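Local atomic coordinates of hemolysin (Streptococcus suis, PDB entry 3HVN), a protein that probably lyses host cells by binding cholesterol-containing membranes, inserting into them and assembling into an oligomeric pore. Residues A[401-407]-A[433-438]; A[479-484]-A[496-500]. The protein carries 1 engineered substitution. All blocks are in the same frame, centred on the assembly; numbering follows the deposited sequence.

Contact 1: A[401-407]-A[433-438]. With HTO (heptane-1,2,3-triol), chain C.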
loop_
_atom_site.group_PDB
_atom_site.type_symbol
_atom_site.label_atom_id
_atom_site.label_comp_id
_atom_site.label_asym_id
_atom_site.label_seq_id
_atom_site.Cartn_x
_atom_site.Cartn_y
_atom_site.Cartn_z
ATOM N N GLY A 401 41.021 38.501 11.328
ATOM C CA GLY A 401 42.321 38.322 11.939
ATOM C C GLY A 401 43.289 39.406 11.523
ATOM O O GLY A 401 43.269 39.863 10.380
ATOM N N ALA A 402 44.133 39.829 12.458
ATOM C CA ALA A 402 45.190 40.780 12.155
ATOM C C ALA A 402 46.268 40.072 11.346
ATOM O O ALA A 402 47.454 40.147 11.667
ATOM C CB ALA A 402 45.774 41.352 13.434
ATOM N N TYR A 403 45.841 39.380 10.295
ATOM C CA TYR A 403 46.745 38.572 9.490
ATOM C C TYR A 403 46.163 38.233 8.121
ATOM O O TYR A 403 45.179 38.833 7.671
ATOM C CB TYR A 403 47.097 37.280 10.232
ATOM C CG TYR A 403 45.898 36.547 10.798
ATOM C CD1 TYR A 403 45.026 35.852 9.968
ATOM C CD2 TYR A 403 45.640 36.547 12.163
ATOM C CE1 TYR A 403 43.931 35.180 10.482
ATOM C CE2 TYR A 403 44.549 35.877 12.686
ATOM C CZ TYR A 403 43.696 35.197 11.841
ATOM O OH TYR A 403 42.609 34.530 12.359
ATOM N N VAL A 404 46.795 37.264 7.466
ATOM C CA VAL A 404 46.350 36.760 6.177
ATOM C C VAL A 404 46.030 35.278 6.317
ATOM O O VAL A 404 46.864 34.497 6.775
ATOM C CB VAL A 404 47.436 36.944 5.103
ATOM C CG1 VAL A 404 46.925 36.485 3.750
ATOM C CG2 VAL A 404 47.884 38.397 5.042
ATOM N N ALA A 405 44.822 34.892 5.923
ATOM C CA ALA A 405 44.359 33.524 6.127
ATOM C C ALA A 405 44.168 32.755 4.823
ATOM O O ALA A 405 43.407 33.169 3.949
ATOM C CB ALA A 405 43.069 33.522 6.935
ATOM N N LYS A 406 44.869 31.632 4.704
ATOM C CA LYS A 406 44.686 30.726 3.579
ATOM C C LYS A 406 43.429 29.890 3.774
ATOM O O LYS A 406 43.283 29.202 4.786
ATOM C CB LYS A 406 45.892 29.794 3.435
ATOM C CG LYS A 406 46.960 30.274 2.468
ATOM C CD LYS A 406 48.145 29.319 2.459
ATOM C CE LYS A 406 49.072 29.587 1.284
ATOM N NZ LYS A 406 48.441 29.224 -0.015
ATOM N N TYR A 407 42.520 29.953 2.806
ATOM C CA TYR A 407 41.320 29.121 2.847
ATOM C C TYR A 407 41.475 27.894 1.955
ATOM O O TYR A 407 42.191 27.932 0.956
ATOM C CB TYR A 407 40.081 29.925 2.447
ATOM C CG TYR A 407 39.349 30.542 3.617
ATOM C CD1 TYR A 407 39.841 31.676 4.251
ATOM C CD2 TYR A 407 38.163 29.994 4.086
ATOM C CE1 TYR A 407 39.174 32.243 5.322
ATOM C CE2 TYR A 407 37.489 30.553 5.157
ATOM C CZ TYR A 407 37.998 31.678 5.770
ATOM O OH TYR A 407 37.330 32.237 6.834
ATOM N N GLY A 433 43.309 27.701 -1.600
ATOM C CA GLY A 433 44.696 28.113 -1.633
ATOM C C GLY A 433 44.817 29.620 -1.524
ATOM O O GLY A 433 45.897 30.147 -1.260
ATOM N N VAL A 434 43.702 30.318 -1.725
ATOM C CA VAL A 434 43.702 31.773 -1.645
ATOM C C VAL A 434 43.841 32.258 -0.203
ATOM O O VAL A 434 43.256 31.688 0.726
ATOM C CB VAL A 434 42.445 32.388 -2.300
ATOM C CG1 VAL A 434 42.273 33.837 -1.872
ATOM C CG2 VAL A 434 42.535 32.287 -3.816
ATOM N N ASN A 435 44.637 33.310 -0.033
ATOM C CA ASN A 435 44.862 33.916 1.271
ATOM C C ASN A 435 44.221 35.297 1.362
ATOM O O ASN A 435 44.457 36.161 0.517
ATOM C CB ASN A 435 46.362 33.998 1.569
ATOM C CG ASN A 435 47.154 34.611 0.428
ATOM O OD1 ASN A 435 46.590 35.044 -0.577
ATOM N ND2 ASN A 435 48.472 34.648 0.579
ATOM N N LEU A 436 43.406 35.495 2.392
ATOM C CA LEU A 436 42.640 36.726 2.538
ATOM C C LEU A 436 43.205 37.606 3.647
ATOM O O LEU A 436 43.653 37.108 4.679
ATOM C CB LEU A 436 41.174 36.391 2.810
ATOM C CG LEU A 436 40.613 35.324 1.865
ATOM C CD1 LEU A 436 39.304 34.753 2.385
ATOM C CD2 LEU A 436 40.447 35.880 0.458
ATOM N N THR A 437 43.179 38.916 3.431
ATOM C CA THR A 437 43.786 39.859 4.363
ATOM C C THR A 437 42.784 40.395 5.381
ATOM O O THR A 437 41.624 40.638 5.053
ATOM C CB THR A 437 44.409 41.056 3.614
ATOM O OG1 THR A 437 45.179 40.582 2.502
ATOM C CG2 THR A 437 45.303 41.864 4.543
ATOM N N SER A 438 43.243 40.571 6.619
ATOM C CA SER A 438 42.447 41.237 7.651
ATOM C C SER A 438 41.016 40.710 7.748
ATOM O O SER A 438 40.777 39.641 8.307
ATOM C CB SER A 438 42.431 42.750 7.411
ATOM O OG SER A 438 41.649 43.414 8.389
HETATM C C1 HTO C . 38.832 41.735 1.278
HETATM O O1 HTO C . 38.942 41.731 2.706
HETATM C C2 HTO C . 40.137 41.244 0.667
HETATM O O2 HTO C . 40.957 40.667 1.691
HETATM C C3 HTO C . 39.875 40.206 -0.419
HETATM O O3 HTO C . 41.122 39.779 -0.982
HETATM C C4 HTO C . 38.990 40.778 -1.519
HETATM C C5 HTO C . 38.453 39.672 -2.418
HETATM C C6 HTO C . 37.105 39.167 -1.919
HETATM C C7 HTO C . 36.858 37.744 -2.367
#
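Two antiparallel strands of the C-terminal beta-sandwich domain of this cholesterol-dependent cytolysin pair here at the open end of the hairpin formed by strands 404-416 and 422-437. At Gly433, ahead of the bridged residues, N donates to Tyr407 O (2.8 Å) while Gly433 O accepts Lys406 NZ (3.0 Å), so that one residue holds both backbone and side chain of the partner strand. Its positive phi of 74° is readily adopted by a residue lacking CB. Val434 O then receives Tyr407 N at 2.8 Å. Asn435 forms a non-hydrogen-bonded pair with Lys406, and its CB lies against Val404 CG1 (3.4 Å); on this face Trp468 of strand 468-476 touches Asn435 and Lys406. Leu436 makes a hydrogen-bonded pair with Ala405, N to O and O to N both at 2.8 Å, and its side chain lies on the opposite face, where CD1 meets Tyr407 CD1 at 3.6 Å and strands 376-401 and 481-487 of the other sheet pack against this layer. Thr437, paired with Val404, belongs to the heptane-1,2,3-triol site, which Lys431, His439 and Trp440 complete; its N makes a weak hydrogen bond to O2 of the triol (3.3 Å). Here both segments turn a corner, 433-438 at Ser438 and 401-407 at Ala402 and Tyr403, with an inverse gamma turn centred on Ala402. Ser438 N donates to Tyr403 O (2.8 Å), and Gly401 N to the less surely placed Ser438 O (3.2 Å).

Contact 2: A[479-484]-A[496-500]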
loop_
_atom_site.group_PDB
_atom_site.type_symbol
_atom_site.label_atom_id
_atom_site.label_comp_id
_atom_site.label_asym_id
_atom_site.label_seq_id
_atom_site.Cartn_x
_atom_site.Cartn_y
_atom_site.Cartn_z
ATOM N N VAL A 479 25.321 20.220 7.005
ATOM C CA VAL A 479 24.158 20.749 7.703
ATOM C C VAL A 479 23.572 21.926 6.927
ATOM O O VAL A 479 24.212 22.460 6.021
ATOM C CB VAL A 479 24.523 21.200 9.132
ATOM C CG1 VAL A 479 25.327 22.491 9.091
ATOM C CG2 VAL A 479 23.271 21.366 9.981
ATOM N N GLY A 480 22.351 22.321 7.280
ATOM C CA GLY A 480 21.671 23.411 6.603
ATOM C C GLY A 480 22.539 24.640 6.420
ATOM O O GLY A 480 22.964 24.952 5.307
ATOM N N GLN A 481 22.803 25.342 7.517
ATOM C CA GLN A 481 23.632 26.541 7.485
ATOM C C GLN A 481 24.740 26.451 8.525
ATOM O O GLN A 481 24.482 26.144 9.688
ATOM C CB GLN A 481 22.778 27.783 7.747
ATOM C CG GLN A 481 23.573 29.076 7.861
ATOM C CD GLN A 481 23.947 29.655 6.511
ATOM O OE1 GLN A 481 23.093 29.839 5.643
ATOM N NE2 GLN A 481 25.228 29.956 6.329
ATOM N N ARG A 482 25.974 26.716 8.109
ATOM C CA ARG A 482 27.094 26.716 9.045
ATOM C C ARG A 482 28.025 27.907 8.852
ATOM O O ARG A 482 28.521 28.148 7.752
ATOM C CB ARG A 482 27.883 25.407 8.961
ATOM C CG ARG A 482 29.322 25.533 9.433
ATOM C CD ARG A 482 29.739 24.338 10.266
ATOM N NE ARG A 482 29.289 23.075 9.693
ATOM C CZ ARG A 482 29.339 21.911 10.331
ATOM N NH1 ARG A 482 29.819 21.851 11.566
ATOM N NH2 ARG A 482 28.907 20.808 9.737
ATOM N N LYS A 483 28.262 28.643 9.932
ATOM C CA LYS A 483 29.126 29.814 9.887
ATOM C C LYS A 483 30.457 29.549 10.584
ATOM O O LYS A 483 30.492 29.102 11.733
ATOM C CB LYS A 483 28.432 31.016 10.530
ATOM C CG LYS A 483 29.184 32.328 10.368
ATOM C CD LYS A 483 28.543 33.435 11.189
ATOM C CE LYS A 483 29.200 34.778 10.916
ATOM N NZ LYS A 483 28.799 35.806 11.915
ATOM N N ILE A 484 31.549 29.823 9.877
ATOM C CA ILE A 484 32.884 29.693 10.445
ATOM C C ILE A 484 33.579 31.048 10.472
ATOM O O ILE A 484 33.843 31.647 9.424
ATOM C CB ILE A 484 33.748 28.694 9.655
ATOM C CG1 ILE A 484 33.065 27.326 9.599
ATOM C CG2 ILE A 484 35.129 28.575 10.280
ATOM C CD1 ILE A 484 33.845 26.289 8.821
ATOM N N ALA A 496 35.719 30.121 15.282
ATOM C CA ALA A 496 34.373 29.863 15.776
ATOM C C ALA A 496 33.553 29.109 14.733
ATOM O O ALA A 496 33.298 29.617 13.639
ATOM C CB ALA A 496 33.684 31.163 16.159
ATOM N N ASP A 497 33.152 27.891 15.082
ATOM C CA ASP A 497 32.354 27.050 14.199
ATOM C C ASP A 497 30.929 26.948 14.730
ATOM O O ASP A 497 30.682 26.291 15.741
ATOM C CB ASP A 497 32.980 25.658 14.091
ATOM C CG ASP A 497 32.155 24.705 13.245
ATOM O OD1 ASP A 497 31.049 25.088 12.812
ATOM O OD2 ASP A 497 32.614 23.567 13.016
ATOM N N GLU A 498 29.994 27.597 14.044
ATOM C CA GLU A 498 28.605 27.612 14.492
ATOM C C GLU A 498 27.651 27.027 13.453
ATOM O O GLU A 498 27.892 27.116 12.250
ATOM C CB GLU A 498 28.182 29.034 14.870
ATOM C CG GLU A 498 28.885 29.573 16.106
ATOM C CD GLU A 498 28.613 31.047 16.338
ATOM O OE1 GLU A 498 28.662 31.486 17.506
ATOM O OE2 GLU A 498 28.349 31.766 15.351
ATOM N N VAL A 499 26.566 26.428 13.934
ATOM C CA VAL A 499 25.572 25.816 13.060
ATOM C C VAL A 499 24.184 26.399 13.315
ATOM O O VAL A 499 23.757 26.534 14.462
ATOM C CB VAL A 499 25.533 24.284 13.243
ATOM C CG1 VAL A 499 25.462 23.924 14.721
ATOM C CG2 VAL A 499 24.364 23.681 12.478
ATOM N N ILE A 500 23.485 26.740 12.236
ATOM C CA ILE A 500 22.162 27.351 12.320
ATOM C C ILE A 500 21.124 26.501 11.580
ATOM O O ILE A 500 21.469 25.500 10.950
ATOM C CB ILE A 500 22.173 28.788 11.750
ATOM C CG1 ILE A 500 23.396 29.561 12.254
ATOM C CG2 ILE A 500 20.897 29.531 12.114
ATOM C CD1 ILE A 500 24.662 29.325 11.446
#
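Three backbone hydrogen bonds carry the pairing: Lys483 and Glu498 exchange two, N to O in each direction at 2.8 Å, and Ile500 N donates to Gln481 O at 2.8 Å and nearly straight. Arg482 and Asp497 add a long salt bridge, NH1 to OD2 at 3.6 Å, between side chains on the same face of the two strands. Each charge has a further partner: Asp497 OD2 bonds to the hydroxyl of Tyr472 on strand 468-476 of the facing sheet, and Arg482 NH2 to Pro477 O just past that strand. The non-hydrogen-bonded pair Arg482-Val499 lies between the hydrogen-bonded pairs and Ile484-Asp497 just past Lys483-Glu498; CA-H...O contacts bring Arg482 CA to 3.3 Å from Glu498 O and Ile484 CA to 3.2 Å from Ala496 O. Farther out, Ile500 CD1 packs on Gln481 CG (3.8 Å), on the face that carries Lys483 and Glu498, whereas Val479 CG2 meets Val499 CG2 at 3.6 Å. Ile484 is buried against Val455, Ile457 and Leu476 of the facing sheet. Strands 481-487 and 492-500 form an antiparallel C-terminal beta hairpin, which parallel pairing of 481-487 with strand 376-401 joins to its layer of the cytolysin beta sandwich.

Overall arrangement
Both contacts are antiparallel beta pairings within the elongated C-terminal beta sandwich, but mainly in its two different layers. Contact 1 lies chiefly in the sheet of strands 404-416 and 422-437, though at Gly401 it reaches the end of strand 376-401; contact 2 joins strands 481-487 and 492-500 in the other layer, where 481-487 pairs with 376-401. Their centres are 20 Å apart and they do not touch directly. Contact 1, about 57 Å from the centre of the chain, is partly buried and sends aromatic and aliphatic side chains toward the opposing layer; contact 2, about 40 Å from that centre, is a surface contact with more charged side chains. Ile486 touches Tyr403, Ala405 and Tyr407 of contact 1, linking the layers.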